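Local coordinates for protein phosphodiesterase (Pseudomonas aeruginosa, PDB 4G75) that is a colicin M-like bacteriocin, a magnesium-binding, peptidoglycan-degrading enzyme that probably kills related bacteria by cleaving the lipid-linked precursor of the cell wall, at residues D4-S18 with Q99-N111. Numbering follows the deposited sequence.
Sequences DLGTTTIVAGQGDFS and QFSLGDDRITAMN. With EDO (1,2-ethanediol), chain I.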
loop_
_atom_site.group_PDB
_atom_site.type_symbol
_atom_site.label_atom_id
_atom_site.label_comp_id
_atom_site.label_asym_id
_atom_site.label_seq_id
_atom_site.Cartn_x
_atom_site.Cartn_y
_atom_site.Cartn_z
ATOM N N ASP A 4 -2.196 11.111 6.380
ATOM C CA ASP A 4 -1.794 10.035 7.268
ATOM C C ASP A 4 -1.069 9.003 6.418
ATOM O O ASP A 4 -1.700 8.122 5.834
ATOM C CB ASP A 4 -3.013 9.393 7.931
ATOM C CG ASP A 4 -2.639 8.234 8.840
ATOM O OD1 ASP A 4 -1.432 7.990 9.030
ATOM O OD2 ASP A 4 -3.558 7.564 9.366
ATOM N N LEU A 5 0.251 9.108 6.346
ATOM C CA LEU A 5 1.015 8.191 5.507
ATOM C C LEU A 5 1.659 7.065 6.308
ATOM O O LEU A 5 2.712 6.548 5.936
ATOM C CB LEU A 5 2.056 8.953 4.678
ATOM C CG LEU A 5 1.499 10.159 3.912
ATOM C CD1 LEU A 5 2.602 10.822 3.083
ATOM C CD2 LEU A 5 0.329 9.741 3.024
ATOM N N GLY A 6 1.012 6.685 7.408
ATOM C CA GLY A 6 1.404 5.515 8.169
ATOM C C GLY A 6 2.724 5.602 8.909
ATOM O O GLY A 6 3.384 4.584 9.111
ATOM N N THR A 7 3.116 6.803 9.318
ATOM C CA THR A 7 4.369 6.970 10.043
ATOM C C THR A 7 4.164 6.865 11.551
ATOM O O THR A 7 5.078 6.497 12.284
ATOM C CB THR A 7 5.044 8.310 9.723
ATOM O OG1 THR A 7 4.131 9.381 9.978
ATOM C CG2 THR A 7 5.475 8.355 8.255
ATOM N N THR A 8 2.962 7.190 12.010
ATOM C CA THR A 8 2.668 7.177 13.442
ATOM C C THR A 8 1.982 5.883 13.870
ATOM O O THR A 8 1.227 5.289 13.105
ATOM C CB THR A 8 1.780 8.364 13.830
ATOM O OG1 THR A 8 0.518 8.257 13.160
ATOM C CG2 THR A 8 2.443 9.663 13.429
ATOM N N THR A 9 2.257 5.443 15.093
ATOM C CA THR A 9 1.585 4.273 15.651
ATOM C C THR A 9 0.417 4.738 16.504
ATOM O O THR A 9 0.571 5.658 17.295
ATOM C CB THR A 9 2.532 3.460 16.546
ATOM O OG1 THR A 9 3.635 2.978 15.768
ATOM C CG2 THR A 9 1.801 2.280 17.158
ATOM N N ILE A 10 -0.746 4.108 16.351
ATOM C CA ILE A 10 -1.882 4.454 17.196
ATOM C C ILE A 10 -2.198 3.353 18.193
ATOM O O ILE A 10 -1.740 2.222 18.053
ATOM C CB ILE A 10 -3.147 4.799 16.379
ATOM C CG1 ILE A 10 -3.687 3.570 15.647
ATOM C CG2 ILE A 10 -2.861 5.938 15.400
ATOM C CD1 ILE A 10 -5.086 3.780 15.107
ATOM N N VAL A 11 -2.978 3.711 19.207
ATOM C CA VAL A 11 -3.415 2.773 20.230
ATOM C C VAL A 11 -4.806 2.263 19.887
ATOM O O VAL A 11 -5.752 3.041 19.795
ATOM C CB VAL A 11 -3.462 3.448 21.614
ATOM C CG1 VAL A 11 -4.079 2.497 22.643
ATOM C CG2 VAL A 11 -2.070 3.888 22.034
ATOM N N ALA A 12 -4.941 0.956 19.700
ATOM C CA ALA A 12 -6.236 0.408 19.332
ATOM C C ALA A 12 -6.516 -0.944 19.977
ATOM O O ALA A 12 -5.600 -1.710 20.275
ATOM C CB ALA A 12 -6.354 0.299 17.816
ATOM N N GLY A 13 -7.797 -1.225 20.176
ATOM C CA GLY A 13 -8.233 -2.494 20.730
ATOM C C GLY A 13 -9.442 -3.023 19.985
ATOM O O GLY A 13 -10.043 -2.312 19.182
ATOM N N GLN A 14 -9.793 -4.280 20.244
ATOM C CA GLN A 14 -10.913 -4.923 19.562
ATOM C C GLN A 14 -12.178 -4.076 19.616
ATOM O O GLN A 14 -12.928 -3.993 18.643
ATOM C CB GLN A 14 -11.193 -6.289 20.195
ATOM C CG GLN A 14 -10.144 -7.346 19.889
ATOM C CD GLN A 14 -10.157 -8.470 20.912
ATOM O OE1 GLN A 14 -9.934 -8.236 22.106
ATOM N NE2 GLN A 14 -10.417 -9.692 20.457
ATOM N N GLY A 15 -12.411 -3.465 20.772
ATOM C CA GLY A 15 -13.608 -2.683 21.013
ATOM C C GLY A 15 -13.712 -1.411 20.199
ATOM O O GLY A 15 -14.750 -0.763 20.199
ATOM N N ASP A 16 -12.641 -1.046 19.500
ATOM C CA ASP A 16 -12.697 0.108 18.607
ATOM C C ASP A 16 -13.431 -0.198 17.308
ATOM O O ASP A 16 -13.802 0.716 16.567
ATOM C CB ASP A 16 -11.292 0.607 18.279
ATOM C CG ASP A 16 -10.661 1.348 19.435
ATOM O OD1 ASP A 16 -11.352 2.203 20.026
ATOM O OD2 ASP A 16 -9.477 1.086 19.734
ATOM N N PHE A 17 -13.659 -1.479 17.045
ATOM C CA PHE A 17 -14.164 -1.892 15.742
ATOM C C PHE A 17 -15.592 -2.405 15.769
ATOM O O PHE A 17 -15.913 -3.352 16.471
ATOM C CB PHE A 17 -13.189 -2.877 15.107
ATOM C CG PHE A 17 -11.807 -2.318 14.997
ATOM C CD1 PHE A 17 -10.837 -2.636 15.933
ATOM C CD2 PHE A 17 -11.499 -1.410 13.997
ATOM C CE1 PHE A 17 -9.567 -2.085 15.850
ATOM C CE2 PHE A 17 -10.241 -0.859 13.914
ATOM C CZ PHE A 17 -9.273 -1.194 14.838
ATOM N N SER A 18 -16.436 -1.742 14.988
ATOM C CA SER A 18 -17.873 -1.995 14.988
ATOM C C SER A 18 -18.221 -3.454 14.710
ATOM O O SER A 18 -19.170 -3.996 15.271
ATOM C CB SER A 18 -18.558 -1.082 13.972
ATOM O OG SER A 18 -18.308 0.280 14.279
ATOM N N GLN A 99 -9.626 6.597 3.697
ATOM C CA GLN A 99 -8.606 7.536 4.142
ATOM C C GLN A 99 -8.283 8.569 3.074
ATOM O O GLN A 99 -8.176 9.756 3.376
ATOM C CB GLN A 99 -7.331 6.814 4.568
ATOM C CG GLN A 99 -7.463 6.107 5.901
ATOM C CD GLN A 99 -6.167 6.075 6.664
ATOM O OE1 GLN A 99 -5.261 5.292 6.356
ATOM N NE2 GLN A 99 -6.061 6.938 7.670
ATOM N N PHE A 100 -8.125 8.124 1.829
ATOM C CA PHE A 100 -7.737 9.042 0.758
ATOM C C PHE A 100 -8.856 10.003 0.371
ATOM O O PHE A 100 -8.652 11.215 0.275
ATOM C CB PHE A 100 -7.283 8.291 -0.507
ATOM C CG PHE A 100 -7.105 9.193 -1.701
ATOM C CD1 PHE A 100 -5.979 9.989 -1.815
ATOM C CD2 PHE A 100 -8.082 9.279 -2.687
ATOM C CE1 PHE A 100 -5.814 10.832 -2.901
ATOM C CE2 PHE A 100 -7.924 10.128 -3.773
ATOM C CZ PHE A 100 -6.785 10.903 -3.880
ATOM N N SER A 101 -10.040 9.450 0.149
ATOM C CA SER A 101 -11.163 10.216 -0.383
ATOM C C SER A 101 -11.869 11.051 0.678
ATOM O O SER A 101 -12.287 12.176 0.417
ATOM C CB SER A 101 -12.165 9.273 -1.046
ATOM O OG SER A 101 -13.384 9.937 -1.315
ATOM N N LEU A 102 -12.013 10.491 1.873
ATOM C CA LEU A 102 -12.777 11.160 2.920
ATOM C C LEU A 102 -11.923 11.761 4.027
ATOM O O LEU A 102 -12.429 12.506 4.860
ATOM C CB LEU A 102 -13.789 10.189 3.537
ATOM C CG LEU A 102 -14.744 9.438 2.609
ATOM C CD1 LEU A 102 -15.615 8.477 3.414
ATOM C CD2 LEU A 102 -15.599 10.413 1.805
ATOM N N GLY A 103 -10.635 11.433 4.049
ATOM C CA GLY A 103 -9.770 11.865 5.133
ATOM C C GLY A 103 -10.105 11.221 6.468
ATOM O O GLY A 103 -9.815 11.784 7.530
ATOM N N ASP A 104 -10.724 10.047 6.422
ATOM C CA ASP A 104 -11.004 9.285 7.635
ATOM C C ASP A 104 -9.725 8.938 8.391
ATOM O O ASP A 104 -8.715 8.585 7.783
ATOM C CB ASP A 104 -11.688 7.965 7.281
ATOM C CG ASP A 104 -13.172 8.114 7.020
ATOM O OD1 ASP A 104 -13.749 9.167 7.376
ATOM O OD2 ASP A 104 -13.759 7.154 6.474
ATOM N N ASP A 105 -9.783 9.004 9.717
ATOM C CA ASP A 105 -8.735 8.428 10.548
ATOM C C ASP A 105 -8.811 6.914 10.366
ATOM O O ASP A 105 -9.772 6.410 9.799
ATOM C CB ASP A 105 -8.944 8.793 12.016
ATOM C CG ASP A 105 -10.243 8.224 12.577
ATOM O OD1 ASP A 105 -11.303 8.860 12.400
ATOM O OD2 ASP A 105 -10.201 7.146 13.199
ATOM N N ARG A 106 -7.817 6.191 10.859
ATOM C CA ARG A 106 -7.692 4.771 10.540
ATOM C C ARG A 106 -8.881 3.956 11.008
ATOM O O ARG A 106 -9.444 3.154 10.253
ATOM C CB ARG A 106 -6.407 4.208 11.144
ATOM C CG ARG A 106 -5.166 4.819 10.518
ATOM C CD ARG A 106 -3.917 4.462 11.294
ATOM N NE ARG A 106 -2.766 5.253 10.853
ATOM C CZ ARG A 106 -1.556 5.159 11.390
ATOM N NH1 ARG A 106 -1.336 4.294 12.370
ATOM N NH2 ARG A 106 -0.565 5.929 10.953
ATOM N N ILE A 107 -9.257 4.157 12.264
ATOM C CA ILE A 107 -10.343 3.387 12.850
ATOM C C ILE A 107 -11.662 3.696 12.150
ATOM O O ILE A 107 -12.398 2.784 11.766
ATOM C CB ILE A 107 -10.418 3.610 14.375
ATOM C CG1 ILE A 107 -9.161 3.029 15.034
ATOM C CG2 ILE A 107 -11.692 2.987 14.952
ATOM C CD1 ILE A 107 -8.988 3.390 16.493
ATOM N N THR A 108 -11.948 4.977 11.951
ATOM C CA THR A 108 -13.170 5.357 11.244
ATOM C C THR A 108 -13.194 4.767 9.834
ATOM O O THR A 108 -14.221 4.290 9.365
ATOM C CB THR A 108 -13.332 6.882 11.162
ATOM O OG1 THR A 108 -13.436 7.425 12.485
ATOM C CG2 THR A 108 -14.578 7.246 10.371
ATOM N N ALA A 109 -12.054 4.816 9.157
ATOM C CA ALA A 109 -11.964 4.305 7.801
ATOM C C ALA A 109 -12.339 2.825 7.758
ATOM O O ALA A 109 -13.074 2.398 6.878
ATOM C CB ALA A 109 -10.559 4.525 7.248
HETATM N N MSE A 110 -11.845 2.051 8.719
HETATM C CA MSE A 110 -12.136 0.624 8.749
HETATM C C MSE A 110 -13.587 0.353 9.141
HETATM O O MSE A 110 -14.239 -0.497 8.551
HETATM C CB MSE A 110 -11.193 -0.118 9.690
HETATM C CG MSE A 110 -11.491 -1.604 9.781
HETATM SE SE MSE A 110 -11.200 -2.519 8.071
HETATM C CE MSE A 110 -9.262 -2.714 8.263
ATOM N N ASN A 111 -14.099 1.070 10.134
ATOM C CA ASN A 111 -15.495 0.869 10.526
ATOM C C ASN A 111 -16.460 1.221 9.408
ATOM O O ASN A 111 -17.469 0.539 9.207
ATOM C CB ASN A 111 -15.830 1.639 11.801
ATOM C CG ASN A 111 -15.180 1.034 13.026
ATOM O OD1 ASN A 111 -14.884 -0.158 13.054
ATOM N ND2 ASN A 111 -14.954 1.858 14.048
HETATM C C1 EDO I . -7.893 -5.983 22.734
HETATM O O1 EDO I . -9.258 -5.549 22.806
HETATM C C2 EDO I . -7.391 -5.803 21.307
HETATM O O2 EDO I . -6.064 -6.326 21.168
HETATM O O HOH W 1 -2.661 5.395 7.231
#
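From Asp4, beside Arg106, to Ser18, beside Asn111, the irregular N-terminal segment 4-18 runs past helix 106-113 and, through a short 3-10 turn at 14-16, into helix 18-24, in the largely helical part of this colicin M-like protein, away from the magnesium site. CA atoms lie 7.8 Å apart at Asp4 and Asp105 and 5.8 Å apart at Ser18 and Asn111. Asp105 N-caps the helix through Thr108 N, and Asp4 forms an Asx turn with Gly6 N. The Arg106 chain, straight through chi2 (169°) and chi3, carries its guanidinium between Asp4 and Thr8. It meets the Asp4 carboxylate side-on, the two planes nearly coplanar: NE reaches OD2 and NH2 reaches OD1, each at 2.9 Å and on a syn lone pair. Gln99 NE2 donates to the anti side of the same Asp4 OD2, 34° out of the carboxylate plane, and also to Asp104 O. End-on, Arg106 NH1 (2.8 Å) and NH2 share Thr8 O, fixing the rotation of the guanidinium. Ile10 lies alongside the arginine, its CD1 4.0 Å from Arg106 CD, while Val50 O weakly accepts from NH1. Farther along, Ile107 packs CG1 against Ile10 CD1 and Phe17 CE2, and turns CD1 to Ala12 and Asp16. Selenomethionine Met110 meets Phe17 CD2 obliquely with CG; the ring also touches Val47 of helix 34-49. Asn111 closes the far end with both amide atoms: ND2 donates almost straight (175°) to Asp16 O in its carbonyl plane, whereas Ser18 N reaches Asn111 OD1 at 2.9 Å from above the amide plane.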